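Local coordinates for beta-fructofuranosidase (Arabidopsis thaliana, PDB 2OXB), which hydrolyses sucrose and 1-kestose, and more weakly neokestose and levan, at terminal beta-D-fructofuranoside residues as a glycoside hydrolase family 32 cell-wall invertase, at residues G28-W36 with V47-L56; R287-E296 with W308-I318. The protein carries 1 engineered substitution. All coordinates share one frame; numbering follows the deposited sequence.

Contact 1: G28-W36 with V47-L56. With FRU (beta-D-fructofuranose), chain B.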
loop_
_atom_site.group_PDB
_atom_site.type_symbol
_atom_site.label_atom_id
_atom_site.label_comp_id
_atom_site.label_asym_id
_atom_site.label_seq_id
_atom_site.Cartn_x
_atom_site.Cartn_y
_atom_site.Cartn_z
ATOM N N GLY A 28 -17.863 14.396 -7.464
ATOM C CA GLY A 28 -16.935 13.937 -8.483
ATOM C C GLY A 28 -15.478 14.299 -8.274
ATOM O O GLY A 28 -14.614 13.889 -9.044
ATOM N N ILE A 29 -15.190 15.065 -7.230
ATOM C CA ILE A 29 -13.814 15.470 -6.955
ATOM C C ILE A 29 -13.190 14.666 -5.807
ATOM O O ILE A 29 -13.691 14.663 -4.683
ATOM C CB ILE A 29 -13.747 16.986 -6.635
ATOM C CG1 ILE A 29 -14.128 17.786 -7.888
ATOM C CG2 ILE A 29 -12.358 17.361 -6.139
ATOM C CD1 ILE A 29 -14.310 19.271 -7.653
ATOM N N TYR A 30 -12.095 13.982 -6.106
ATOM C CA TYR A 30 -11.400 13.187 -5.113
ATOM C C TYR A 30 -10.631 14.115 -4.184
ATOM O O TYR A 30 -10.372 15.283 -4.503
ATOM C CB TYR A 30 -10.442 12.201 -5.796
ATOM C CG TYR A 30 -11.139 11.223 -6.723
ATOM C CD1 TYR A 30 -11.944 10.202 -6.209
ATOM C CD2 TYR A 30 -11.052 11.361 -8.110
ATOM C CE1 TYR A 30 -12.653 9.348 -7.048
ATOM C CE2 TYR A 30 -11.757 10.518 -8.963
ATOM C CZ TYR A 30 -12.562 9.512 -8.429
ATOM O OH TYR A 30 -13.308 8.694 -9.259
ATOM N N HIS A 31 -10.272 13.586 -3.024
ATOM C CA HIS A 31 -9.532 14.358 -2.040
ATOM C C HIS A 31 -8.436 13.493 -1.416
ATOM O O HIS A 31 -8.575 12.275 -1.301
ATOM C CB HIS A 31 -10.489 14.865 -0.950
ATOM C CG HIS A 31 -11.424 15.948 -1.404
ATOM N ND1 HIS A 31 -10.990 17.209 -1.760
ATOM C CD2 HIS A 31 -12.776 15.975 -1.512
ATOM C CE1 HIS A 31 -12.030 17.966 -2.060
ATOM N NE2 HIS A 31 -13.126 17.243 -1.918
ATOM N N LEU A 32 -7.334 14.135 -1.053
ATOM C CA LEU A 32 -6.218 13.474 -0.395
ATOM C C LEU A 32 -5.603 14.465 0.566
ATOM O O LEU A 32 -5.249 15.593 0.196
ATOM C CB LEU A 32 -5.115 13.027 -1.366
ATOM C CG LEU A 32 -3.824 12.540 -0.653
ATOM C CD1 LEU A 32 -4.039 11.176 -0.049
ATOM C CD2 LEU A 32 -2.658 12.454 -1.628
ATOM N N PHE A 33 -5.504 14.042 1.813
ATOM C CA PHE A 33 -4.883 14.860 2.826
ATOM C C PHE A 33 -3.694 13.984 3.179
ATOM O O PHE A 33 -3.429 13.010 2.474
ATOM C CB PHE A 33 -5.827 15.048 4.020
ATOM C CG PHE A 33 -7.166 15.649 3.659
ATOM C CD1 PHE A 33 -7.310 17.012 3.464
ATOM C CD2 PHE A 33 -8.292 14.842 3.522
ATOM C CE1 PHE A 33 -8.556 17.557 3.142
ATOM C CE2 PHE A 33 -9.536 15.388 3.197
ATOM C CZ PHE A 33 -9.662 16.743 3.010
ATOM N N TYR A 34 -2.972 14.328 4.238
ATOM C CA TYR A 34 -1.825 13.542 4.660
ATOM C C TYR A 34 -0.970 14.248 5.690
ATOM O O TYR A 34 -1.065 15.460 5.886
ATOM C CB TYR A 34 -0.944 13.148 3.468
ATOM C CG TYR A 34 -0.454 14.304 2.636
ATOM C CD1 TYR A 34 -1.264 14.903 1.672
ATOM C CD2 TYR A 34 0.834 14.787 2.794
ATOM C CE1 TYR A 34 -0.790 15.951 0.885
ATOM C CE2 TYR A 34 1.314 15.830 2.015
ATOM C CZ TYR A 34 0.507 16.405 1.070
ATOM O OH TYR A 34 1.025 17.439 0.331
ATOM N N GLN A 35 -0.139 13.455 6.352
ATOM C CA GLN A 35 0.763 13.951 7.365
ATOM C C GLN A 35 1.928 14.639 6.635
ATOM O O GLN A 35 2.666 13.994 5.880
ATOM C CB GLN A 35 1.251 12.773 8.214
ATOM C CG GLN A 35 0.135 11.943 8.843
ATOM C CD GLN A 35 -0.306 12.453 10.201
ATOM O OE1 GLN A 35 0.374 12.255 11.200
ATOM N NE2 GLN A 35 -1.448 13.118 10.241
ATOM N N TRP A 36 2.087 15.946 6.859
ATOM C CA TRP A 36 3.145 16.729 6.202
ATOM C C TRP A 36 3.834 17.751 7.122
ATOM O O TRP A 36 3.193 18.411 7.941
ATOM C CB TRP A 36 2.547 17.433 4.962
ATOM C CG TRP A 36 3.433 18.439 4.270
ATOM C CD1 TRP A 36 4.542 18.183 3.510
ATOM C CD2 TRP A 36 3.295 19.864 4.309
ATOM N NE1 TRP A 36 5.106 19.366 3.079
ATOM C CE2 TRP A 36 4.359 20.412 3.555
ATOM C CE3 TRP A 36 2.374 20.735 4.911
ATOM C CZ2 TRP A 36 4.528 21.787 3.387
ATOM C CZ3 TRP A 36 2.541 22.107 4.747
ATOM C CH2 TRP A 36 3.612 22.618 3.989
ATOM N N VAL A 47 0.898 18.210 9.849
ATOM C CA VAL A 47 -0.373 18.861 9.536
ATOM C C VAL A 47 -1.061 18.082 8.417
ATOM O O VAL A 47 -0.442 17.240 7.765
ATOM C CB VAL A 47 -0.157 20.308 9.022
ATOM C CG1 VAL A 47 -1.499 21.013 8.866
ATOM C CG2 VAL A 47 0.756 21.075 9.967
ATOM N N TRP A 48 -2.336 18.375 8.188
ATOM C CA TRP A 48 -3.085 17.719 7.125
ATOM C C TRP A 48 -3.017 18.512 5.820
ATOM O O TRP A 48 -3.936 19.263 5.501
ATOM C CB TRP A 48 -4.547 17.523 7.551
ATOM C CG TRP A 48 -4.758 16.328 8.459
ATOM C CD1 TRP A 48 -4.021 15.994 9.567
ATOM C CD2 TRP A 48 -5.757 15.309 8.326
ATOM N NE1 TRP A 48 -4.497 14.827 10.126
ATOM C CE2 TRP A 48 -5.562 14.386 9.386
ATOM C CE3 TRP A 48 -6.798 15.081 7.417
ATOM C CZ2 TRP A 48 -6.375 13.255 9.557
ATOM C CZ3 TRP A 48 -7.604 13.953 7.591
ATOM C CH2 TRP A 48 -7.387 13.060 8.650
ATOM N N ALA A 49 -1.916 18.351 5.082
ATOM C CA ALA A 49 -1.751 19.029 3.802
ATOM C C ALA A 49 -2.848 18.502 2.897
ATOM O O ALA A 49 -3.282 17.355 3.042
ATOM C CB ALA A 49 -0.401 18.731 3.210
ATOM N N HIS A 50 -3.290 19.343 1.962
ATOM C CA HIS A 50 -4.373 18.985 1.049
ATOM C C HIS A 50 -3.991 19.033 -0.422
ATOM O O HIS A 50 -3.030 19.691 -0.805
ATOM C CB HIS A 50 -5.566 19.916 1.283
ATOM C CG HIS A 50 -6.865 19.391 0.763
ATOM N ND1 HIS A 50 -7.040 18.076 0.380
ATOM C CD2 HIS A 50 -8.073 19.984 0.624
ATOM C CE1 HIS A 50 -8.300 17.885 0.034
ATOM N NE2 HIS A 50 -8.949 19.027 0.173
ATOM N N SER A 51 -4.767 18.316 -1.228
ATOM C CA SER A 51 -4.598 18.238 -2.677
ATOM C C SER A 51 -5.897 17.604 -3.190
ATOM O O SER A 51 -6.611 16.965 -2.421
ATOM C CB SER A 51 -3.392 17.359 -3.039
ATOM O OG SER A 51 -2.171 17.939 -2.591
ATOM N N THR A 52 -6.213 17.795 -4.472
ATOM C CA THR A 52 -7.431 17.241 -5.090
ATOM C C THR A 52 -7.127 16.604 -6.457
ATOM O O THR A 52 -6.040 16.793 -7.007
ATOM C CB THR A 52 -8.501 18.339 -5.304
ATOM O OG1 THR A 52 -7.936 19.423 -6.051
ATOM C CG2 THR A 52 -9.010 18.869 -3.969
ATOM N N SER A 53 -8.080 15.857 -7.012
ATOM C CA SER A 53 -7.860 15.235 -8.318
ATOM C C SER A 53 -9.146 14.825 -9.028
ATOM O O SER A 53 -10.228 14.789 -8.427
ATOM C CB SER A 53 -6.958 14.013 -8.170
ATOM O OG SER A 53 -6.601 13.499 -9.431
ATOM N N THR A 54 -9.017 14.530 -10.321
ATOM C CA THR A 54 -10.154 14.102 -11.133
ATOM C C THR A 54 -9.840 12.740 -11.781
ATOM O O THR A 54 -10.718 12.086 -12.355
ATOM C CB THR A 54 -10.499 15.147 -12.260
ATOM O OG1 THR A 54 -9.732 14.880 -13.445
ATOM C CG2 THR A 54 -10.202 16.569 -11.784
ATOM N N ASP A 55 -8.588 12.305 -11.666
ATOM C CA ASP A 55 -8.166 11.038 -12.251
ATOM C C ASP A 55 -7.169 10.287 -11.362
ATOM O O ASP A 55 -6.490 9.353 -11.812
ATOM C CB ASP A 55 -7.543 11.304 -13.619
ATOM C CG ASP A 55 -6.587 12.479 -13.599
ATOM O OD1 ASP A 55 -6.264 12.941 -12.479
ATOM O OD2 ASP A 55 -6.162 12.939 -14.691
ATOM N N LEU A 56 -7.093 10.707 -10.101
ATOM C CA LEU A 56 -6.186 10.112 -9.131
ATOM C C LEU A 56 -4.743 10.091 -9.618
ATOM O O LEU A 56 -3.944 9.262 -9.182
ATOM C CB LEU A 56 -6.622 8.686 -8.789
ATOM C CG LEU A 56 -7.849 8.475 -7.896
ATOM C CD1 LEU A 56 -8.175 6.988 -7.860
ATOM C CD2 LEU A 56 -7.597 9.007 -6.490
HETATM C C1 FRU B . 2.203 5.819 11.244
HETATM C C2 FRU B . 2.068 6.773 12.437
HETATM C C3 FRU B . 0.615 6.824 12.949
HETATM C C4 FRU B . 0.466 8.229 13.457
HETATM C C5 FRU B . 1.404 8.991 12.520
HETATM C C6 FRU B . 2.237 10.050 13.212
HETATM O O1 FRU B . 1.953 4.477 11.622
HETATM O O2 FRU B . 2.967 6.585 13.591
HETATM O O3 FRU B . 0.343 5.887 13.987
HETATM O O4 FRU B . -0.882 8.699 13.344
HETATM O O5 FRU B . 2.309 8.060 11.944
HETATM O O6 FRU B . 1.380 11.115 13.584
#
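Phe-33 lies over one face of the imidazole of His-50 in an offset stack, ring centroids 4.0 Å apart and planes 21° from parallel. At the imidazole edge, His-50 ND1 donates a nearly straight bond to Leu-32 O at 3.1 Å; Leu-32 O lies in the ring plane, while ND1 comes from above the carbonyl plane. Without the imidazole, as with an alanine here in place of His-50, Leu-32 O would probably lose its side-chain donor and a gap would open beside the Phe-33 ring. Ala-49 CB covers a face of the Tyr-34 ring, 3.7 Å from its centroid; Tyr-34 CB points away from strand 47-53, and a chi1 of 56° turns the ring back over Ala-49. Tyr-30 carries Leu-56 CD2 over a face and Thr-54 O at its edge, while its hydroxyl bonds Asp-282. At the other end, the amide of Gln-35 is divided: OE1 accepts from fructose O6 at 2.8 Å, and NE2 is engaged by Cys-77 O and Asn-21 OD1. The hairpin is part of a blade of the family's five-bladed beta-propeller, strand 29-36 flanked by the active-site strand 15-26 and strand 47-53 by strand 60-66.

Contact 2: R287-E296 with W308-I318. With NAG (2-acetamido-2-deoxy-beta-D-glucopyranose), chain C.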
loop_
_atom_site.group_PDB
_atom_site.type_symbol
_atom_site.label_atom_id
_atom_site.label_comp_id
_atom_site.label_asym_id
_atom_site.label_seq_id
_atom_site.Cartn_x
_atom_site.Cartn_y
_atom_site.Cartn_z
ATOM N N ARG A 287 -15.544 1.478 -7.358
ATOM C CA ARG A 287 -14.365 0.713 -6.989
ATOM C C ARG A 287 -13.766 1.160 -5.667
ATOM O O ARG A 287 -14.129 2.205 -5.127
ATOM C CB ARG A 287 -13.309 0.794 -8.090
ATOM C CG ARG A 287 -12.754 2.163 -8.345
ATOM C CD ARG A 287 -11.986 2.157 -9.641
ATOM N NE ARG A 287 -10.962 3.196 -9.697
ATOM C CZ ARG A 287 -11.194 4.497 -9.553
ATOM N NH1 ARG A 287 -12.423 4.936 -9.335
ATOM N NH2 ARG A 287 -10.196 5.372 -9.640
ATOM N N ARG A 288 -12.862 0.342 -5.139
ATOM C CA ARG A 288 -12.191 0.646 -3.887
ATOM C C ARG A 288 -10.718 0.950 -4.158
ATOM O O ARG A 288 -9.965 0.089 -4.619
ATOM C CB ARG A 288 -12.337 -0.532 -2.917
ATOM C CG ARG A 288 -11.701 -0.289 -1.539
ATOM C CD ARG A 288 -12.059 -1.380 -0.514
ATOM N NE ARG A 288 -13.365 -1.159 0.101
ATOM C CZ ARG A 288 -13.620 -0.218 1.009
ATOM N NH1 ARG A 288 -12.662 0.598 1.420
ATOM N NH2 ARG A 288 -14.843 -0.085 1.502
ATOM N N ILE A 289 -10.328 2.192 -3.886
ATOM C CA ILE A 289 -8.955 2.642 -4.093
ATOM C C ILE A 289 -8.116 2.417 -2.847
ATOM O O ILE A 289 -8.565 2.678 -1.733
ATOM C CB ILE A 289 -8.892 4.148 -4.428
ATOM C CG1 ILE A 289 -9.340 4.405 -5.874
ATOM C CG2 ILE A 289 -7.470 4.651 -4.252
ATOM C CD1 ILE A 289 -10.778 4.050 -6.187
ATOM N N LEU A 290 -6.886 1.962 -3.037
ATOM C CA LEU A 290 -6.006 1.699 -1.911
ATOM C C LEU A 290 -4.725 2.529 -1.886
ATOM O O LEU A 290 -3.832 2.357 -2.723
ATOM C CB LEU A 290 -5.660 0.216 -1.883
ATOM C CG LEU A 290 -4.696 -0.221 -0.784
ATOM C CD1 LEU A 290 -5.137 -1.587 -0.267
ATOM C CD2 LEU A 290 -3.263 -0.271 -1.313
ATOM N N TRP A 291 -4.638 3.418 -0.900
ATOM C CA TRP A 291 -3.472 4.281 -0.728
ATOM C C TRP A 291 -2.442 3.739 0.259
ATOM O O TRP A 291 -2.794 3.237 1.324
ATOM C CB TRP A 291 -3.878 5.661 -0.234
ATOM C CG TRP A 291 -4.672 6.456 -1.173
ATOM C CD1 TRP A 291 -6.036 6.474 -1.293
ATOM C CD2 TRP A 291 -4.169 7.411 -2.104
ATOM N NE1 TRP A 291 -6.414 7.396 -2.243
ATOM C CE2 TRP A 291 -5.287 7.986 -2.757
ATOM C CE3 TRP A 291 -2.879 7.843 -2.454
ATOM C CZ2 TRP A 291 -5.153 8.978 -3.741
ATOM C CZ3 TRP A 291 -2.743 8.828 -3.431
ATOM C CH2 TRP A 291 -3.877 9.385 -4.063
ATOM N N GLY A 292 -1.168 3.885 -0.097
ATOM C CA GLY A 292 -0.077 3.428 0.750
ATOM C C GLY A 292 1.066 4.428 0.735
ATOM O O GLY A 292 1.424 4.946 -0.326
ATOM N N TRP A 293 1.650 4.682 1.906
ATOM C CA TRP A 293 2.731 5.648 2.041
ATOM C C TRP A 293 4.132 5.246 1.538
ATOM O O TRP A 293 4.649 5.881 0.620
ATOM C CB TRP A 293 2.780 6.160 3.494
ATOM C CG TRP A 293 4.068 6.846 3.882
ATOM C CD1 TRP A 293 4.766 7.771 3.156
ATOM C CD2 TRP A 293 4.827 6.623 5.083
ATOM N NE1 TRP A 293 5.915 8.130 3.825
ATOM C CE2 TRP A 293 5.975 7.444 5.011
ATOM C CE3 TRP A 293 4.644 5.806 6.213
ATOM C CZ2 TRP A 293 6.941 7.477 6.023
ATOM C CZ3 TRP A 293 5.605 5.837 7.223
ATOM C CH2 TRP A 293 6.744 6.671 7.118
ATOM N N THR A 294 4.767 4.223 2.093
ATOM C CA THR A 294 6.112 3.862 1.601
ATOM C C THR A 294 7.237 4.806 2.034
ATOM O O THR A 294 7.449 5.879 1.459
ATOM C CB THR A 294 6.173 3.762 0.048
ATOM O OG1 THR A 294 5.499 2.578 -0.384
ATOM C CG2 THR A 294 7.622 3.693 -0.438
ATOM N N ASN A 295 7.963 4.344 3.042
ATOM C CA ASN A 295 9.100 5.015 3.638
ATOM C C ASN A 295 10.038 5.556 2.589
ATOM O O ASN A 295 9.793 5.487 1.391
ATOM C CB ASN A 295 9.900 4.004 4.456
ATOM C CG ASN A 295 10.020 4.372 5.904
ATOM O OD1 ASN A 295 9.981 5.548 6.266
ATOM N ND2 ASN A 295 10.199 3.352 6.740
ATOM N N GLU A 296 11.161 6.042 3.086
ATOM C CA GLU A 296 12.226 6.580 2.271
ATOM C C GLU A 296 13.436 5.689 2.581
ATOM O O GLU A 296 13.951 5.745 3.694
ATOM C CB GLU A 296 12.520 7.998 2.723
ATOM C CG GLU A 296 13.320 8.802 1.743
ATOM C CD GLU A 296 12.453 9.373 0.646
ATOM O OE1 GLU A 296 11.480 10.063 1.001
ATOM O OE2 GLU A 296 12.745 9.131 -0.549
ATOM N N TRP A 308 13.529 16.590 0.890
ATOM C CA TRP A 308 12.256 15.880 0.932
ATOM C C TRP A 308 12.320 14.418 1.416
ATOM O O TRP A 308 13.362 13.752 1.366
ATOM C CB TRP A 308 11.584 15.937 -0.446
ATOM C CG TRP A 308 12.403 15.353 -1.552
ATOM C CD1 TRP A 308 13.237 16.019 -2.405
ATOM C CD2 TRP A 308 12.516 13.971 -1.884
ATOM N NE1 TRP A 308 13.871 15.132 -3.251
ATOM C CE2 TRP A 308 13.443 13.866 -2.954
ATOM C CE3 TRP A 308 11.929 12.806 -1.383
ATOM C CZ2 TRP A 308 13.795 12.645 -3.531
ATOM C CZ3 TRP A 308 12.280 11.581 -1.957
ATOM C CH2 TRP A 308 13.206 11.515 -3.022
ATOM N N SER A 309 11.186 13.934 1.902
ATOM C CA SER A 309 11.085 12.558 2.379
ATOM C C SER A 309 9.636 12.102 2.339
ATOM O O SER A 309 8.758 12.730 2.926
ATOM C CB SER A 309 11.640 12.424 3.808
ATOM O OG SER A 309 11.545 11.094 4.279
ATOM N N GLY A 310 9.385 11.024 1.608
ATOM C CA GLY A 310 8.039 10.488 1.525
ATOM C C GLY A 310 7.310 10.669 0.210
ATOM O O GLY A 310 7.109 11.782 -0.272
ATOM N N ILE A 311 6.924 9.544 -0.379
ATOM C CA ILE A 311 6.175 9.551 -1.627
ATOM C C ILE A 311 4.893 8.775 -1.345
ATOM O O ILE A 311 4.779 8.104 -0.318
ATOM C CB ILE A 311 6.926 8.845 -2.780
ATOM C CG1 ILE A 311 6.940 7.337 -2.552
ATOM C CG2 ILE A 311 8.318 9.399 -2.899
ATOM C CD1 ILE A 311 7.532 6.550 -3.670
ATOM N N GLN A 312 3.928 8.865 -2.251
ATOM C CA GLN A 312 2.676 8.145 -2.084
ATOM C C GLN A 312 2.595 7.163 -3.239
ATOM O O GLN A 312 2.733 7.550 -4.400
ATOM C CB GLN A 312 1.498 9.114 -2.140
ATOM C CG GLN A 312 0.258 8.593 -1.460
ATOM C CD GLN A 312 0.342 8.676 0.067
ATOM O OE1 GLN A 312 -0.457 8.060 0.780
ATOM N NE2 GLN A 312 1.301 9.455 0.572
ATOM N N THR A 313 2.405 5.890 -2.925
ATOM C CA THR A 313 2.300 4.891 -3.965
ATOM C C THR A 313 1.032 5.112 -4.783
ATOM O O THR A 313 0.028 5.631 -4.280
ATOM C CB THR A 313 2.241 3.493 -3.372
ATOM O OG1 THR A 313 1.127 3.410 -2.475
ATOM C CG2 THR A 313 3.517 3.191 -2.637
ATOM N N ILE A 314 1.079 4.698 -6.044
ATOM C CA ILE A 314 -0.065 4.851 -6.920
ATOM C C ILE A 314 -1.284 4.187 -6.312
ATOM O O ILE A 314 -1.224 3.045 -5.853
ATOM C CB ILE A 314 0.176 4.228 -8.313
ATOM C CG1 ILE A 314 -1.058 4.449 -9.181
ATOM C CG2 ILE A 314 0.447 2.731 -8.175
ATOM C CD1 ILE A 314 -1.041 3.651 -10.451
ATOM N N PRO A 315 -2.413 4.903 -6.304
ATOM C CA PRO A 315 -3.645 4.352 -5.744
ATOM C C PRO A 315 -3.896 2.989 -6.367
ATOM O O PRO A 315 -3.875 2.856 -7.573
ATOM C CB PRO A 315 -4.688 5.393 -6.138
ATOM C CG PRO A 315 -3.899 6.680 -6.082
ATOM C CD PRO A 315 -2.625 6.277 -6.798
ATOM N N ARG A 316 -4.093 1.970 -5.545
ATOM C CA ARG A 316 -4.342 0.635 -6.070
ATOM C C ARG A 316 -5.821 0.317 -5.961
ATOM O O ARG A 316 -6.559 0.961 -5.215
ATOM C CB ARG A 316 -3.531 -0.433 -5.290
ATOM C CG ARG A 316 -2.003 -0.508 -5.579
ATOM C CD ARG A 316 -1.196 -0.689 -4.283
ATOM N NE ARG A 316 0.222 -1.098 -4.417
ATOM C CZ ARG A 316 1.139 -0.510 -5.190
ATOM N NH1 ARG A 316 0.822 0.537 -5.954
ATOM N NH2 ARG A 316 2.393 -0.950 -5.166
ATOM N N LYS A 317 -6.248 -0.668 -6.738
ATOM C CA LYS A 317 -7.623 -1.129 -6.690
ATOM C C LYS A 317 -7.525 -2.523 -6.097
ATOM O O LYS A 317 -6.816 -3.368 -6.632
ATOM C CB LYS A 317 -8.230 -1.206 -8.093
ATOM C CG LYS A 317 -9.687 -1.673 -8.122
ATOM C CD LYS A 317 -10.165 -2.089 -9.527
ATOM C CE LYS A 317 -11.619 -2.619 -9.472
ATOM N NZ LYS A 317 -12.175 -3.180 -10.746
ATOM N N ILE A 318 -8.207 -2.767 -4.984
ATOM C CA ILE A 318 -8.164 -4.087 -4.362
ATOM C C ILE A 318 -9.522 -4.797 -4.398
ATOM O O ILE A 318 -10.555 -4.192 -4.705
ATOM C CB ILE A 318 -7.664 -4.007 -2.893
ATOM C CG1 ILE A 318 -8.451 -2.965 -2.089
ATOM C CG2 ILE A 318 -6.221 -3.639 -2.882
ATOM C CD1 ILE A 318 -9.643 -3.529 -1.356
HETATM C C1 NAG C . 11.503 3.146 7.337
HETATM C C2 NAG C . 11.916 1.669 7.234
HETATM C C3 NAG C . 13.409 1.451 7.552
HETATM C C4 NAG C . 14.328 2.497 6.914
HETATM C C5 NAG C . 13.755 3.869 7.258
HETATM C C6 NAG C . 14.560 5.085 6.817
HETATM C C7 NAG C . 11.654 0.416 9.283
HETATM C C8 NAG C . 11.515 1.262 10.545
HETATM N N2 NAG C . 11.119 0.881 8.156
HETATM O O3 NAG C . 13.808 0.151 7.141
HETATM O O4 NAG C . 15.633 2.359 7.451
HETATM O O5 NAG C . 12.450 3.988 6.686
HETATM O O6 NAG C . 13.985 6.280 7.335
HETATM O O7 NAG C . 12.252 -0.657 9.339
#
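Trp-291 places CG anti to its carbonyl carbon (chi1 -66°), which lays the indole alongside Pro-315. Pro-315 CG stands over the six-membered ring in a CH-pi contact, 3.5 Å from the centroid, and Gln-312 CG meets the ring at its edge. Strands 287-291 and 316-320 are the two central strands of a four-stranded antiparallel blade of the GH32 beta-propeller; Trp-291 and Pro-315 lie where their pairing runs out. Arg-316 N gives Leu-290 O an almost linear bond of 2.9 Å. Around this bond the side chains pack closely: Ile-289 CG2 rests on Pro-315 CB, and Leu-290 CD1 meets Ile-318 CG2 at 3.5 Å.

Beyond the strands the pairing continues through Thr-313. Its OG1 lies between backbone N and carbonyl carbon (chi1 58°), which brings it to the same Gly-292 O that the backbone N already reaches. This one buried carbonyl is gripped twice: Thr-313 OG1 donates to Gly-292 O at 2.7 Å. Thr-313 N donates to Gly-292 O at 2.9 Å, arriving nearly along the C=O axis. At the backbone angles of Gly-310 a CB would press on the carbonyl O of Ser-309.

Charges at the ends find partners elsewhere in the fold. Arg-287 forms salt bridges with Asp-282 and Glu-334. The carboxylate of Glu-296, whose exact place is uncertain, has Lys-306 and Arg-498 as basic neighbours, the latter from the C-terminal domain. The nearest side-chain atoms of Trp-293 and Asn-18, of the substrate site, are about 3 Å apart. Asn-295 CB points away from segment 308-318, and its side chain carries the N-linked glycan. Arg-316 combines two links at one nitrogen: NH1 pairs with Glu-485 and donates to Ile-314 O at 3.2 Å, in the carbonyl plane and on a lone pair.

Overall arrangement
Both contacts are largely buried antiparallel pairings within the GH32 N-terminal domain, but their main strand pairs lie in different sheets. Contact 1 is a true hairpin, its centre about 16 Å from the centre of the chain, and leads with stacked aromatic rings and an amide that bonds one fructose hydroxyl. Contact 2 lies deeper, its centre about 5 Å from that of the chain, encloses a short helix between its segments, and relies on aliphatic and proline packing bordered by salt bridges, some reaching the C-terminal domain. The centres of contact 1 and contact 2 are about 12 Å apart. Leu-56 of contact 1 joins them, resting on Arg-287, Ile-289 and Trp-291, and strand 308-309 of contact 2 enters the same sheet as the hairpin, alongside strand 15-26.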